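Local coordinates for disulfide bond forming protein (DsbF) (Mycobacterium tuberculosis, PDB 3IOS) that probably catalyses disulfide bond formation in reduced, unfolded secreted proteins, as an extracellular thiol oxidoreductase of the thioredoxin family, at residues A[18-24]-A[107-111]; A[48-54]-A[115-119]. All coordinates share one frame; numbering follows the deposited sequence.

Overall arrangement
The chain is the thioredoxin-fold portion of a longer secreted protein. Near its N terminus, residues 18-24 run from a 3-10 turn into strand 23-25, which pairs with strand 31-33. The chain then enters central strand 42-47 and reaches residues 48-54, at the start of helix 52-67. Further on, residues 107-111, on helix 106-110 and just after it, close contact 1 by returning to 18-24. A few residues later, 115-119 lead into strand 118-122 and close contact 2 against 48-54. The two closures cross rather than nest. Contact 1 ties the N-terminal segment to a short helix. Contact 2 sets Q116 and the cis-proline P117 against the CxxC site. W108 packs on Q116 where the two contacts touch.

Contact 1. Residues A[18-24]-A[107-111]; sequences AQLQFSA and VWANF
The F22 ring meets three side chains of 107-111: V107 obliquely, N110 and F111 at about a right angle. V107 lies over one face, with CG1 4.0 Å from F22 CE1. Its other methyl, CG2, touches both F22 CD1 and the CB of A24, the latter at 3.9 Å. F111 meets F22 steeply. The ring planes are 75° apart, and F22 CE2 comes to the edge of the F111 ring, 3.5 Å from F111 CE2.

N110 carries the polar part of the contact. Its CG stands anti to the backbone N (chi1 -179°), which sends the amide across to the 18-20 turn. There N110 ND2 donates to the backbone O of Q19 at 2.6 Å. The acceptor lies close to the amide plane, so the bond helps fix the rotation of the amide. The same ND2 lies above one face of F111, toward the rim, and 3.5 Å from F22 CD2, so aromatic carbons lie beside the bonded amide.

Around this packing, F22 and A24 bond through their backbones to G34 and F32, in the hairpin of strands 23-25 and 31-33. D102 accepts from V107 N and W108 N at the start of helix 106-110. F22 and F111 both rest on L44 of strand 42-47. F111 and Q19 also reach V128 of strand 128-132, so the contact packs against the central sheet.

Contact 2. Residues A[48-54]-A[115-119]; sequences APWCPTC and QQPAY
Q116 reaches across to both cysteines of the CxxC motif and buries the most surface in this contact. Its chain turns about the CB-CG bond (chi2 -54°), which brings the amide toward C51 and W50. Q116 CG lies 3.6 Å from C54 SG, and also packs on the CB of A48 at 3.9 Å. In the conformer described here, Q116 NE2 donates to C51 SG at 3.3 Å, with the sulfur near the amide plane. The same nitrogen is 3.4 Å from W50 CH2, with indole and amide planes 73° apart. The indole NE1 is bonded to L79 O.

P117 follows a cis peptide bond and faces the start of helix 52-67. Its CB is 3.8 Å from C54 SG, and its CG touches T53 CG2 at the same distance. The backbone of P117 pairs with G133, which ties this loop to the chain beyond strand 128-132.

C51 sits at the N-cap of the helix. A cis-proline beside a CxxC helix start is a hallmark of the thioredoxin fold. C51 and C54 can form a disulfide, and the crystal holds a mixture of oxidized and reduced forms. In this conformer C51 SG and C54 SG are 3.7 Å apart, too far for a covalent bond. C51 SG accepts from the Q116 amide and, weakly, from C54 N, which would probably help steady the sulfur here, consistent with the pair's redox role.

Contact 1. Residues A[18-24]-A[107-111]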
# COMPACT_ATOMS: atom_id res chain seq x y z
N ALA A 18 -0.03 -0.04 -17.34
CA ALA A 18 -1.13 -0.96 -17.11
C ALA A 18 -1.28 -1.28 -15.63
O ALA A 18 -2.39 -1.53 -15.15
CB ALA A 18 -0.91 -2.25 -17.91
N GLN A 19 -0.17 -1.26 -14.90
CA GLN A 19 -0.19 -1.56 -13.48
C GLN A 19 -1.04 -0.58 -12.66
O GLN A 19 -1.53 -0.92 -11.59
CB GLN A 19 1.24 -1.57 -12.92
CG GLN A 19 2.16 -2.65 -13.48
CD GLN A 19 2.98 -2.19 -14.67
OE1 GLN A 19 3.96 -2.84 -15.05
NE2 GLN A 19 2.59 -1.08 -15.27
N LEU A 20 -1.20 0.64 -13.16
CA LEU A 20 -1.99 1.63 -12.44
C LEU A 20 -3.44 1.69 -12.90
O LEU A 20 -4.23 2.48 -12.38
CB LEU A 20 -1.35 3.01 -12.58
CG LEU A 20 0.04 3.16 -11.95
CD1 LEU A 20 0.50 4.60 -12.09
CD2 LEU A 20 -0.02 2.76 -10.48
N GLN A 21 -3.79 0.86 -13.87
CA GLN A 21 -5.15 0.87 -14.37
C GLN A 21 -6.07 -0.01 -13.55
O GLN A 21 -6.40 -1.13 -13.93
CB GLN A 21 -5.17 0.45 -15.84
CG GLN A 21 -4.43 1.44 -16.73
CD GLN A 21 -4.52 1.10 -18.21
OE1 GLN A 21 -3.90 0.14 -18.67
NE2 GLN A 21 -5.31 1.87 -18.95
N PHE A 22 -6.49 0.52 -12.40
CA PHE A 22 -7.38 -0.18 -11.49
C PHE A 22 -8.11 0.84 -10.63
O PHE A 22 -7.66 1.97 -10.48
CB PHE A 22 -6.58 -1.16 -10.61
CG PHE A 22 -5.72 -0.48 -9.57
CD1 PHE A 22 -6.26 -0.08 -8.35
CD2 PHE A 22 -4.36 -0.26 -9.81
CE1 PHE A 22 -5.47 0.53 -7.38
CE2 PHE A 22 -3.56 0.36 -8.84
CZ PHE A 22 -4.12 0.75 -7.63
N SER A 23 -9.26 0.43 -10.10
CA SER A 23 -10.03 1.31 -9.23
C SER A 23 -10.31 0.51 -7.96
O SER A 23 -10.15 -0.70 -7.94
CB SER A 23 -11.34 1.72 -9.90
OG SER A 23 -12.08 0.58 -10.29
N ALA A 24 -10.70 1.20 -6.90
CA ALA A 24 -10.98 0.54 -5.64
C ALA A 24 -11.74 1.46 -4.70
O ALA A 24 -11.98 2.63 -5.02
CB ALA A 24 -9.68 0.09 -4.99
N VAL A 107 -7.17 -5.64 -6.63
CA VAL A 107 -5.96 -4.83 -6.57
C VAL A 107 -4.74 -5.71 -6.38
O VAL A 107 -3.72 -5.52 -7.03
CB VAL A 107 -6.04 -3.76 -5.45
CG1 VAL A 107 -4.77 -2.91 -5.46
CG2 VAL A 107 -7.26 -2.86 -5.67
N TRP A 108 -4.83 -6.69 -5.48
CA TRP A 108 -3.71 -7.60 -5.27
C TRP A 108 -3.39 -8.32 -6.58
O TRP A 108 -2.23 -8.46 -6.97
CB TRP A 108 -4.04 -8.65 -4.21
CG TRP A 108 -3.87 -8.18 -2.81
CD1 TRP A 108 -4.18 -6.95 -2.31
CD2 TRP A 108 -3.43 -8.97 -1.70
NE1 TRP A 108 -3.96 -6.92 -0.95
CE2 TRP A 108 -3.51 -8.15 -0.55
CE3 TRP A 108 -2.99 -10.29 -1.56
CZ2 TRP A 108 -3.15 -8.61 0.72
CZ3 TRP A 108 -2.64 -10.75 -0.30
CH2 TRP A 108 -2.72 -9.91 0.83
N ALA A 109 -4.44 -8.77 -7.27
CA ALA A 109 -4.28 -9.48 -8.53
C ALA A 109 -3.57 -8.62 -9.56
O ALA A 109 -2.70 -9.09 -10.30
CB ALA A 109 -5.64 -9.91 -9.06
N ASN A 110 -3.93 -7.34 -9.59
CA ASN A 110 -3.34 -6.40 -10.53
C ASN A 110 -1.83 -6.26 -10.37
O ASN A 110 -1.13 -5.93 -11.33
CB ASN A 110 -3.99 -5.03 -10.36
CG ASN A 110 -3.43 -4.01 -11.32
OD1 ASN A 110 -3.72 -4.05 -12.50
ND2 ASN A 110 -2.61 -3.10 -10.81
N PHE A 111 -1.32 -6.52 -9.17
CA PHE A 111 0.11 -6.40 -8.91
C PHE A 111 0.79 -7.75 -8.76
O PHE A 111 1.96 -7.83 -8.38
CB PHE A 111 0.34 -5.55 -7.66
CG PHE A 111 0.11 -4.08 -7.88
CD1 PHE A 111 1.13 -3.27 -8.38
CD2 PHE A 111 -1.12 -3.50 -7.59
CE1 PHE A 111 0.93 -1.91 -8.59
CE2 PHE A 111 -1.34 -2.14 -7.80
CZ PHE A 111 -0.31 -1.34 -8.30

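Contact 2. Residues A[48-54]-A[115-119]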
# COMPACT_ATOMS: atom_id res chain seq x y z
N ALA A 48 -2.77 -7.92 5.31
CA ALA A 48 -3.95 -8.69 5.72
C ALA A 48 -4.04 -8.42 7.22
O ALA A 48 -3.03 -8.46 7.92
CB ALA A 48 -3.75 -10.18 5.44
N PRO A 49 -5.25 -8.17 7.74
CA PRO A 49 -5.45 -7.88 9.16
C PRO A 49 -4.93 -8.92 10.15
O PRO A 49 -4.47 -8.57 11.24
CB PRO A 49 -6.97 -7.72 9.28
CG PRO A 49 -7.41 -7.38 7.89
CD PRO A 49 -6.54 -8.25 7.04
N TRP A 50 -5.02 -10.19 9.77
CA TRP A 50 -4.60 -11.29 10.63
C TRP A 50 -3.13 -11.65 10.51
O TRP A 50 -2.65 -12.55 11.22
CB TRP A 50 -5.46 -12.52 10.30
CG TRP A 50 -5.56 -12.76 8.82
CD1 TRP A 50 -6.59 -12.43 8.00
CD2 TRP A 50 -4.54 -13.32 7.98
NE1 TRP A 50 -6.29 -12.73 6.70
CE2 TRP A 50 -5.03 -13.29 6.66
CE3 TRP A 50 -3.26 -13.84 8.21
CZ2 TRP A 50 -4.29 -13.75 5.57
CZ3 TRP A 50 -2.52 -14.30 7.13
CH2 TRP A 50 -3.04 -14.26 5.83
N CYS A 51 -2.39 -10.98 9.67
CA CYS A 51 -1.00 -11.30 9.49
C CYS A 51 -0.11 -10.64 10.56
O CYS A 51 0.01 -9.40 10.61
CB CYS A 51 -0.70 -10.76 8.04
SG CYS A 51 1.05 -11.30 7.62
N PRO A 52 0.52 -11.46 11.37
CA PRO A 52 1.41 -10.97 12.39
C PRO A 52 2.56 -10.14 11.90
O PRO A 52 3.00 -9.21 12.57
CB PRO A 52 1.84 -12.25 13.12
CG PRO A 52 1.80 -13.27 12.03
CD PRO A 52 0.51 -12.94 11.32
N THR A 53 3.05 -10.48 10.72
CA THR A 53 4.16 -9.74 10.13
C THR A 53 3.65 -8.34 9.75
O THR A 53 4.35 -7.35 9.97
CB THR A 53 4.72 -10.45 8.90
OG1 THR A 53 5.20 -11.75 9.28
CG2 THR A 53 5.87 -9.67 8.29
N CYS A 54 2.45 -8.27 9.18
CA CYS A 54 1.89 -6.97 8.82
C CYS A 54 1.62 -6.13 10.04
O CYS A 54 1.79 -4.91 10.02
CB CYS A 54 0.60 -7.14 8.04
SG CYS A 54 0.85 -7.82 6.38
N GLN A 115 0.47 -13.21 -1.68
CA GLN A 115 0.76 -13.33 -0.26
C GLN A 115 1.33 -12.05 0.34
O GLN A 115 2.12 -11.35 -0.30
CB GLN A 115 1.74 -14.47 -0.01
CG GLN A 115 1.26 -15.82 -0.50
CD GLN A 115 2.33 -16.89 -0.35
OE1 GLN A 115 2.79 -17.18 0.75
NE2 GLN A 115 2.74 -17.47 -1.47
N GLN A 116 0.93 -11.75 1.56
CA GLN A 116 1.42 -10.56 2.24
C GLN A 116 2.54 -10.98 3.19
O GLN A 116 2.63 -12.15 3.57
CB GLN A 116 0.30 -9.89 3.04
CG GLN A 116 -0.09 -10.62 4.31
CD GLN A 116 -0.44 -12.07 4.07
OE1 GLN A 116 -1.13 -12.40 3.10
NE2 GLN A 116 0.02 -12.95 4.95
N PRO A 117 3.40 -10.04 3.58
CA PRO A 117 3.30 -8.65 3.12
C PRO A 117 4.02 -8.47 1.79
O PRO A 117 4.83 -9.30 1.38
CB PRO A 117 3.97 -7.88 4.25
CG PRO A 117 5.07 -8.80 4.65
CD PRO A 117 4.40 -10.16 4.66
N ALA A 118 3.71 -7.37 1.11
CA ALA A 118 4.34 -7.05 -0.16
C ALA A 118 4.31 -5.54 -0.31
O ALA A 118 3.50 -4.85 0.33
CB ALA A 118 3.62 -7.71 -1.32
N TYR A 119 5.20 -5.02 -1.15
CA TYR A 119 5.29 -3.59 -1.39
C TYR A 119 5.45 -3.32 -2.88
O TYR A 119 6.19 -4.02 -3.56
CB TYR A 119 6.52 -3.02 -0.67
CG TYR A 119 6.44 -3.09 0.83
CD1 TYR A 119 6.01 -2.00 1.58
CD2 TYR A 119 6.76 -4.27 1.51
CE1 TYR A 119 5.90 -2.07 2.96
CE2 TYR A 119 6.65 -4.35 2.90
CZ TYR A 119 6.22 -3.24 3.61
OH TYR A 119 6.10 -3.31 4.98